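Local coordinates for protein branched-chain alpha-ketoacid decarboxylase (Lactococcus lactis, PDB 2VBF) that probably decarboxylates branched-chain and aromatic alpha-keto acids to aldehydes, using thiamine diphosphate and one magnesium ion per subunit, at residues Glu514-Phe528 with Glu534-Val548. Numbering follows the deposited sequence.
Sequences EDRVVSKIVRTENEF and EAQADVNRMYWIELV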
loop_
_atom_site.group_PDB
_atom_site.type_symbol
_atom_site.label_atom_id
_atom_site.label_comp_id
_atom_site.label_asym_id
_atom_site.label_seq_id
_atom_site.Cartn_x
_atom_site.Cartn_y
_atom_site.Cartn_z
ATOM N N GLU A 514 -12.796 -19.688 -19.985
ATOM C CA GLU A 514 -11.956 -20.871 -20.157
ATOM C C GLU A 514 -11.001 -20.762 -21.353
ATOM O O GLU A 514 -9.990 -21.460 -21.404
ATOM C CB GLU A 514 -12.833 -22.127 -20.302
ATOM C CG GLU A 514 -13.566 -22.523 -19.024
ATOM C CD GLU A 514 -14.491 -23.728 -19.198
ATOM O OE1 GLU A 514 -15.113 -23.872 -20.276
ATOM O OE2 GLU A 514 -14.599 -24.526 -18.240
ATOM N N ASP A 515 -11.322 -19.897 -22.309
ATOM C CA ASP A 515 -10.436 -19.666 -23.458
ATOM C C ASP A 515 -9.303 -18.663 -23.154
ATOM O O ASP A 515 -8.462 -18.395 -24.012
ATOM C CB ASP A 515 -11.230 -19.211 -24.688
ATOM C CG ASP A 515 -11.887 -17.863 -24.502
ATOM O OD1 ASP A 515 -12.651 -17.705 -23.529
ATOM O OD2 ASP A 515 -11.659 -16.963 -25.341
ATOM N N ARG A 516 -9.295 -18.115 -21.942
ATOM C CA ARG A 516 -8.266 -17.152 -21.513
ATOM C C ARG A 516 -7.412 -17.754 -20.394
ATOM O O ARG A 516 -6.181 -17.810 -20.487
ATOM C CB ARG A 516 -8.940 -15.852 -21.043
ATOM C CG ARG A 516 -8.008 -14.808 -20.404
ATOM C CD ARG A 516 -7.428 -13.832 -21.420
ATOM N NE ARG A 516 -6.744 -14.529 -22.514
ATOM C CZ ARG A 516 -5.484 -14.959 -22.496
ATOM N NH1 ARG A 516 -4.695 -14.783 -21.440
ATOM N NH2 ARG A 516 -4.999 -15.585 -23.560
ATOM N N VAL A 517 -8.076 -18.202 -19.338
ATOM C CA VAL A 517 -7.409 -18.823 -18.192
ATOM C C VAL A 517 -7.886 -20.250 -17.970
ATOM O O VAL A 517 -9.098 -20.497 -17.919
ATOM C CB VAL A 517 -7.663 -18.041 -16.888
ATOM C CG1 VAL A 517 -6.790 -18.605 -15.759
ATOM C CG2 VAL A 517 -7.397 -16.555 -17.102
ATOM N N VAL A 518 -6.934 -21.166 -17.829
ATOM C CA VAL A 518 -7.203 -22.540 -17.414
ATOM C C VAL A 518 -6.843 -22.698 -15.936
ATOM O O VAL A 518 -5.676 -22.512 -15.538
ATOM C CB VAL A 518 -6.392 -23.545 -18.238
ATOM C CG1 VAL A 518 -6.702 -24.964 -17.788
ATOM C CG2 VAL A 518 -6.686 -23.366 -19.731
ATOM N N SER A 519 -7.836 -23.060 -15.129
ATOM C CA SER A 519 -7.643 -23.219 -13.687
ATOM C C SER A 519 -7.673 -24.681 -13.257
ATOM O O SER A 519 -8.466 -25.469 -13.779
ATOM C CB SER A 519 -8.691 -22.409 -12.928
ATOM O OG SER A 519 -8.595 -21.035 -13.291
ATOM N N LYS A 520 -6.813 -25.019 -12.295
ATOM C CA LYS A 520 -6.583 -26.389 -11.852
ATOM C C LYS A 520 -6.372 -26.462 -10.350
ATOM O O LYS A 520 -5.868 -25.516 -9.759
ATOM C CB LYS A 520 -5.313 -26.958 -12.495
ATOM C CG LYS A 520 -5.249 -26.914 -13.996
ATOM C CD LYS A 520 -6.157 -27.946 -14.622
ATOM C CE LYS A 520 -5.888 -28.067 -16.112
ATOM N NZ LYS A 520 -6.760 -29.101 -16.724
ATOM N N ILE A 521 -6.717 -27.603 -9.752
ATOM C CA ILE A 521 -6.268 -27.944 -8.396
ATOM C C ILE A 521 -5.401 -29.209 -8.468
ATOM O O ILE A 521 -5.814 -30.212 -9.038
ATOM C CB ILE A 521 -7.432 -28.177 -7.410
ATOM C CG1 ILE A 521 -8.302 -26.925 -7.284
ATOM C CG2 ILE A 521 -6.897 -28.567 -6.046
ATOM C CD1 ILE A 521 -9.412 -27.039 -6.226
ATOM N N VAL A 522 -4.205 -29.148 -7.889
ATOM C CA VAL A 522 -3.218 -30.234 -7.964
ATOM C C VAL A 522 -2.845 -30.705 -6.561
ATOM O O VAL A 522 -2.475 -29.894 -5.711
ATOM C CB VAL A 522 -1.942 -29.776 -8.726
ATOM C CG1 VAL A 522 -0.810 -30.798 -8.579
ATOM C CG2 VAL A 522 -2.266 -29.513 -10.189
ATOM N N ARG A 523 -2.939 -32.016 -6.326
ATOM C CA ARG A 523 -2.618 -32.612 -5.025
ATOM C C ARG A 523 -1.471 -33.629 -5.042
ATOM O O ARG A 523 -0.809 -33.829 -4.016
ATOM C CB ARG A 523 -3.871 -33.265 -4.424
ATOM C CG ARG A 523 -4.987 -32.276 -4.101
ATOM C CD ARG A 523 -6.242 -32.983 -3.604
ATOM N NE ARG A 523 -7.340 -32.054 -3.308
ATOM C CZ ARG A 523 -7.505 -31.397 -2.159
ATOM N NH1 ARG A 523 -6.648 -31.542 -1.158
ATOM N NH2 ARG A 523 -8.545 -30.573 -2.013
ATOM N N THR A 524 -1.233 -34.274 -6.184
ATOM C CA THR A 524 -0.251 -35.355 -6.276
ATOM C C THR A 524 0.845 -35.018 -7.288
ATOM O O THR A 524 0.705 -34.093 -8.093
ATOM C CB THR A 524 -0.916 -36.698 -6.710
ATOM O OG1 THR A 524 -1.316 -36.601 -8.082
ATOM C CG2 THR A 524 -2.140 -37.025 -5.833
ATOM N N GLU A 525 1.935 -35.774 -7.246
ATOM C CA GLU A 525 3.039 -35.571 -8.180
ATOM C C GLU A 525 2.606 -35.814 -9.620
ATOM O O GLU A 525 3.014 -35.085 -10.506
ATOM C CB GLU A 525 4.224 -36.469 -7.860
ATOM C CG GLU A 525 4.816 -36.309 -6.461
ATOM C CD GLU A 525 6.006 -37.222 -6.228
ATOM O OE1 GLU A 525 6.288 -38.075 -7.101
ATOM O OE2 GLU A 525 6.665 -37.102 -5.174
ATOM N N ASN A 526 1.801 -36.851 -9.857
ATOM C CA ASN A 526 1.312 -37.150 -11.210
ATOM C C ASN A 526 0.490 -36.011 -11.785
ATOM O O ASN A 526 0.627 -35.653 -12.959
ATOM C CB ASN A 526 0.425 -38.407 -11.212
ATOM C CG ASN A 526 1.219 -39.693 -11.174
ATOM O OD1 ASN A 526 2.330 -39.773 -11.699
ATOM N ND2 ASN A 526 0.641 -40.720 -10.558
ATOM N N GLU A 527 -0.390 -35.467 -10.951
ATOM C CA GLU A 527 -1.213 -34.335 -11.341
ATOM C C GLU A 527 -0.351 -33.119 -11.663
ATOM O O GLU A 527 -0.619 -32.418 -12.630
ATOM C CB GLU A 527 -2.212 -33.990 -10.239
ATOM C CG GLU A 527 -3.390 -34.945 -10.176
ATOM C CD GLU A 527 -4.126 -34.893 -8.856
ATOM O OE1 GLU A 527 -3.823 -34.008 -8.035
ATOM O OE2 GLU A 527 -5.015 -35.748 -8.634
ATOM N N PHE A 528 0.690 -32.894 -10.867
ATOM C CA PHE A 528 1.589 -31.759 -11.096
ATOM C C PHE A 528 2.287 -31.839 -12.453
ATOM O O PHE A 528 2.269 -30.884 -13.230
ATOM C CB PHE A 528 2.636 -31.623 -10.004
ATOM C CG PHE A 528 3.549 -30.452 -10.222
ATOM C CD1 PHE A 528 3.125 -29.166 -9.912
ATOM C CD2 PHE A 528 4.797 -30.623 -10.805
ATOM C CE1 PHE A 528 3.946 -28.073 -10.159
ATOM C CE2 PHE A 528 5.621 -29.538 -11.037
ATOM C CZ PHE A 528 5.188 -28.264 -10.710
ATOM N N GLU A 534 0.932 -29.726 -19.725
ATOM C CA GLU A 534 -0.250 -29.151 -20.369
ATOM C C GLU A 534 -0.066 -27.639 -20.491
ATOM O O GLU A 534 -0.214 -27.068 -21.579
ATOM C CB GLU A 534 -1.487 -29.501 -19.523
ATOM C CG GLU A 534 -2.841 -29.008 -20.023
ATOM C CD GLU A 534 -3.958 -29.227 -18.992
ATOM O OE1 GLU A 534 -3.681 -29.806 -17.916
ATOM O OE2 GLU A 534 -5.106 -28.814 -19.256
ATOM N N ALA A 535 0.273 -27.003 -19.371
ATOM C CA ALA A 535 0.497 -25.547 -19.326
ATOM C C ALA A 535 1.616 -25.119 -20.277
ATOM O O ALA A 535 1.418 -24.228 -21.116
ATOM C CB ALA A 535 0.815 -25.098 -17.891
ATOM N N GLN A 536 2.772 -25.769 -20.170
ATOM C CA GLN A 536 3.929 -25.451 -21.023
ATOM C C GLN A 536 3.644 -25.584 -22.520
ATOM O O GLN A 536 4.118 -24.785 -23.326
ATOM C CB GLN A 536 5.108 -26.348 -20.665
ATOM C CG GLN A 536 5.700 -26.036 -19.320
ATOM C CD GLN A 536 6.596 -24.830 -19.352
ATOM O OE1 GLN A 536 6.380 -23.893 -20.124
ATOM N NE2 GLN A 536 7.614 -24.840 -18.504
ATOM N N ALA A 537 2.876 -26.604 -22.881
ATOM C CA ALA A 537 2.492 -26.835 -24.278
ATOM C C ALA A 537 1.581 -25.738 -24.817
ATOM O O ALA A 537 1.727 -25.305 -25.959
ATOM C CB ALA A 537 1.807 -28.198 -24.410
ATOM N N ASP A 538 0.653 -25.278 -23.982
ATOM C CA ASP A 538 -0.378 -24.333 -24.387
ATOM C C ASP A 538 0.094 -22.907 -24.103
ATOM O O ASP A 538 -0.194 -22.341 -23.050
ATOM C CB ASP A 538 -1.671 -24.664 -23.633
ATOM C CG ASP A 538 -2.823 -23.737 -23.962
ATOM O OD1 ASP A 538 -2.787 -22.992 -24.966
ATOM O OD2 ASP A 538 -3.790 -23.759 -23.178
ATOM N N VAL A 539 0.814 -22.333 -25.059
ATOM C CA VAL A 539 1.402 -20.991 -24.904
ATOM C C VAL A 539 0.400 -19.834 -25.057
ATOM O O VAL A 539 0.741 -18.679 -24.791
ATOM C CB VAL A 539 2.576 -20.778 -25.901
ATOM C CG1 VAL A 539 3.634 -21.851 -25.721
ATOM C CG2 VAL A 539 2.058 -20.743 -27.353
ATOM N N ASN A 540 -0.834 -20.124 -25.473
ATOM C CA ASN A 540 -1.804 -19.067 -25.768
ATOM C C ASN A 540 -2.846 -18.823 -24.681
ATOM O O ASN A 540 -3.793 -18.051 -24.885
ATOM C CB ASN A 540 -2.495 -19.353 -27.101
ATOM C CG ASN A 540 -1.529 -19.327 -28.274
ATOM O OD1 ASN A 540 -0.799 -18.356 -28.476
ATOM N ND2 ASN A 540 -1.512 -20.405 -29.041
ATOM N N ARG A 541 -2.674 -19.472 -23.533
ATOM C CA ARG A 541 -3.535 -19.210 -22.379
ATOM C C ARG A 541 -2.723 -19.105 -21.092
ATOM O O ARG A 541 -1.618 -19.629 -20.991
ATOM C CB ARG A 541 -4.616 -20.292 -22.245
ATOM C CG ARG A 541 -5.777 -20.124 -23.263
ATOM C CD ARG A 541 -6.890 -21.132 -23.034
ATOM N NE ARG A 541 -6.420 -22.494 -23.230
ATOM C CZ ARG A 541 -7.175 -23.582 -23.079
ATOM N NH1 ARG A 541 -8.446 -23.477 -22.725
ATOM N NH2 ARG A 541 -6.653 -24.781 -23.281
ATOM N N MET A 542 -3.301 -18.403 -20.125
ATOM C CA MET A 542 -2.760 -18.293 -18.784
ATOM C C MET A 542 -3.189 -19.535 -18.005
ATOM O O MET A 542 -4.301 -20.044 -18.195
ATOM C CB MET A 542 -3.307 -17.028 -18.104
ATOM C CG MET A 542 -2.801 -16.768 -16.700
ATOM S SD MET A 542 -3.278 -15.120 -16.153
ATOM C CE MET A 542 -3.364 -15.393 -14.389
ATOM N N TYR A 543 -2.312 -20.022 -17.140
ATOM C CA TYR A 543 -2.633 -21.138 -16.266
ATOM C C TYR A 543 -2.609 -20.679 -14.807
ATOM O O TYR A 543 -1.715 -19.934 -14.399
ATOM C CB TYR A 543 -1.698 -22.325 -16.523
ATOM C CG TYR A 543 -2.160 -23.088 -17.732
ATOM C CD1 TYR A 543 -2.053 -22.528 -19.003
ATOM C CD2 TYR A 543 -2.761 -24.337 -17.612
ATOM C CE1 TYR A 543 -2.513 -23.202 -20.130
ATOM C CE2 TYR A 543 -3.221 -25.021 -18.731
ATOM C CZ TYR A 543 -3.089 -24.450 -19.984
ATOM O OH TYR A 543 -3.554 -25.119 -21.091
ATOM N N TRP A 544 -3.625 -21.108 -14.060
ATOM C CA TRP A 544 -3.823 -20.729 -12.664
ATOM C C TRP A 544 -4.002 -22.017 -11.853
ATOM O O TRP A 544 -5.079 -22.622 -11.844
ATOM C CB TRP A 544 -5.048 -19.838 -12.561
ATOM C CG TRP A 544 -5.229 -19.160 -11.246
ATOM C CD1 TRP A 544 -6.056 -19.542 -10.219
ATOM C CD2 TRP A 544 -4.583 -17.955 -10.811
ATOM N NE1 TRP A 544 -5.959 -18.647 -9.185
ATOM C CE2 TRP A 544 -5.060 -17.669 -9.515
ATOM C CE3 TRP A 544 -3.638 -17.101 -11.387
ATOM C CZ2 TRP A 544 -4.629 -16.555 -8.785
ATOM C CZ3 TRP A 544 -3.212 -15.996 -10.664
ATOM C CH2 TRP A 544 -3.714 -15.734 -9.372
ATOM N N ILE A 545 -2.926 -22.437 -11.197
ATOM C CA ILE A 545 -2.814 -23.773 -10.655
ATOM C C ILE A 545 -2.672 -23.730 -9.149
ATOM O O ILE A 545 -1.634 -23.310 -8.624
ATOM C CB ILE A 545 -1.601 -24.503 -11.271
ATOM C CG1 ILE A 545 -1.746 -24.583 -12.794
ATOM C CG2 ILE A 545 -1.424 -25.889 -10.652
ATOM C CD1 ILE A 545 -0.414 -24.777 -13.511
ATOM N N GLU A 546 -3.714 -24.193 -8.456
ATOM C CA GLU A 546 -3.681 -24.263 -7.003
ATOM C C GLU A 546 -2.990 -25.561 -6.587
ATOM O O GLU A 546 -3.501 -26.655 -6.853
ATOM C CB GLU A 546 -5.099 -24.172 -6.426
ATOM C CG GLU A 546 -5.144 -24.297 -4.898
ATOM C CD GLU A 546 -6.539 -24.188 -4.326
ATOM O OE1 GLU A 546 -7.482 -23.859 -5.081
ATOM O OE2 GLU A 546 -6.674 -24.417 -3.104
ATOM N N LEU A 547 -1.821 -25.434 -5.958
ATOM C CA LEU A 547 -1.088 -26.580 -5.405
ATOM C C LEU A 547 -1.456 -26.734 -3.944
ATOM O O LEU A 547 -1.380 -25.768 -3.180
ATOM C CB LEU A 547 0.425 -26.378 -5.521
ATOM C CG LEU A 547 0.976 -26.074 -6.916
ATOM C CD1 LEU A 547 2.486 -25.867 -6.839
ATOM C CD2 LEU A 547 0.623 -27.194 -7.914
ATOM N N VAL A 548 -1.848 -27.945 -3.542
ATOM C CA VAL A 548 -2.139 -28.206 -2.139
ATOM C C VAL A 548 -0.952 -28.914 -1.480
ATOM O O VAL A 548 -0.509 -29.979 -1.927
ATOM C CB VAL A 548 -3.446 -29.022 -1.950
ATOM C CG1 VAL A 548 -3.725 -29.211 -0.462
ATOM C CG2 VAL A 548 -4.613 -28.312 -2.629
HETATM O O HOH W 1 -6.388 -17.667 -25.491
HETATM O O HOH W 2 -1.518 -32.447 -1.793
#
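V518 lies with CB over one face of the Y543 ring, 3.8 Å from the centroid in a CH-pi contact, while its CG2 sits 3.3 Å above the centre of the R541 guanidinium plane. With CG1 anti to the backbone N (chi1 -180°), CG2 is directed over the guanidinium and one valine covers both flat groups; A535 CA backs the other face of the tyrosine. D538, just past the helix end, fixes these groups: R541 grips its OD2 side-on, NE on the syn lone pair at 2.9 Å and NH2 from above the carboxylate plane, and Y543 OH takes the anti lone pair at 2.5 Å. R541 also reaches across to bond E514 O from NH1 (2.9 Å). Further along the same face K520, bent at chi2, meets E534 of the helix, NZ to OE2 at 3.0 Å in a salt bridge, and V522 packs CB against L547 CD2 (3.7 Å), which also touches the edge of the F528 ring.

The backbones of 517-522 and 542-548 pair as a parallel ladder, and helix 525-537 completes the right-handed beta-alpha-beta crossover that ends the sheet of the C-terminal thiamine diphosphate-binding domain. Three donors converging on D538 OD2 would favour an ionised carboxylate, holding R541 and Y543 against V518; K520-E534 is the charged link from edge strand to helix, and V522, L547 and F528 add apolar packing where the helix starts.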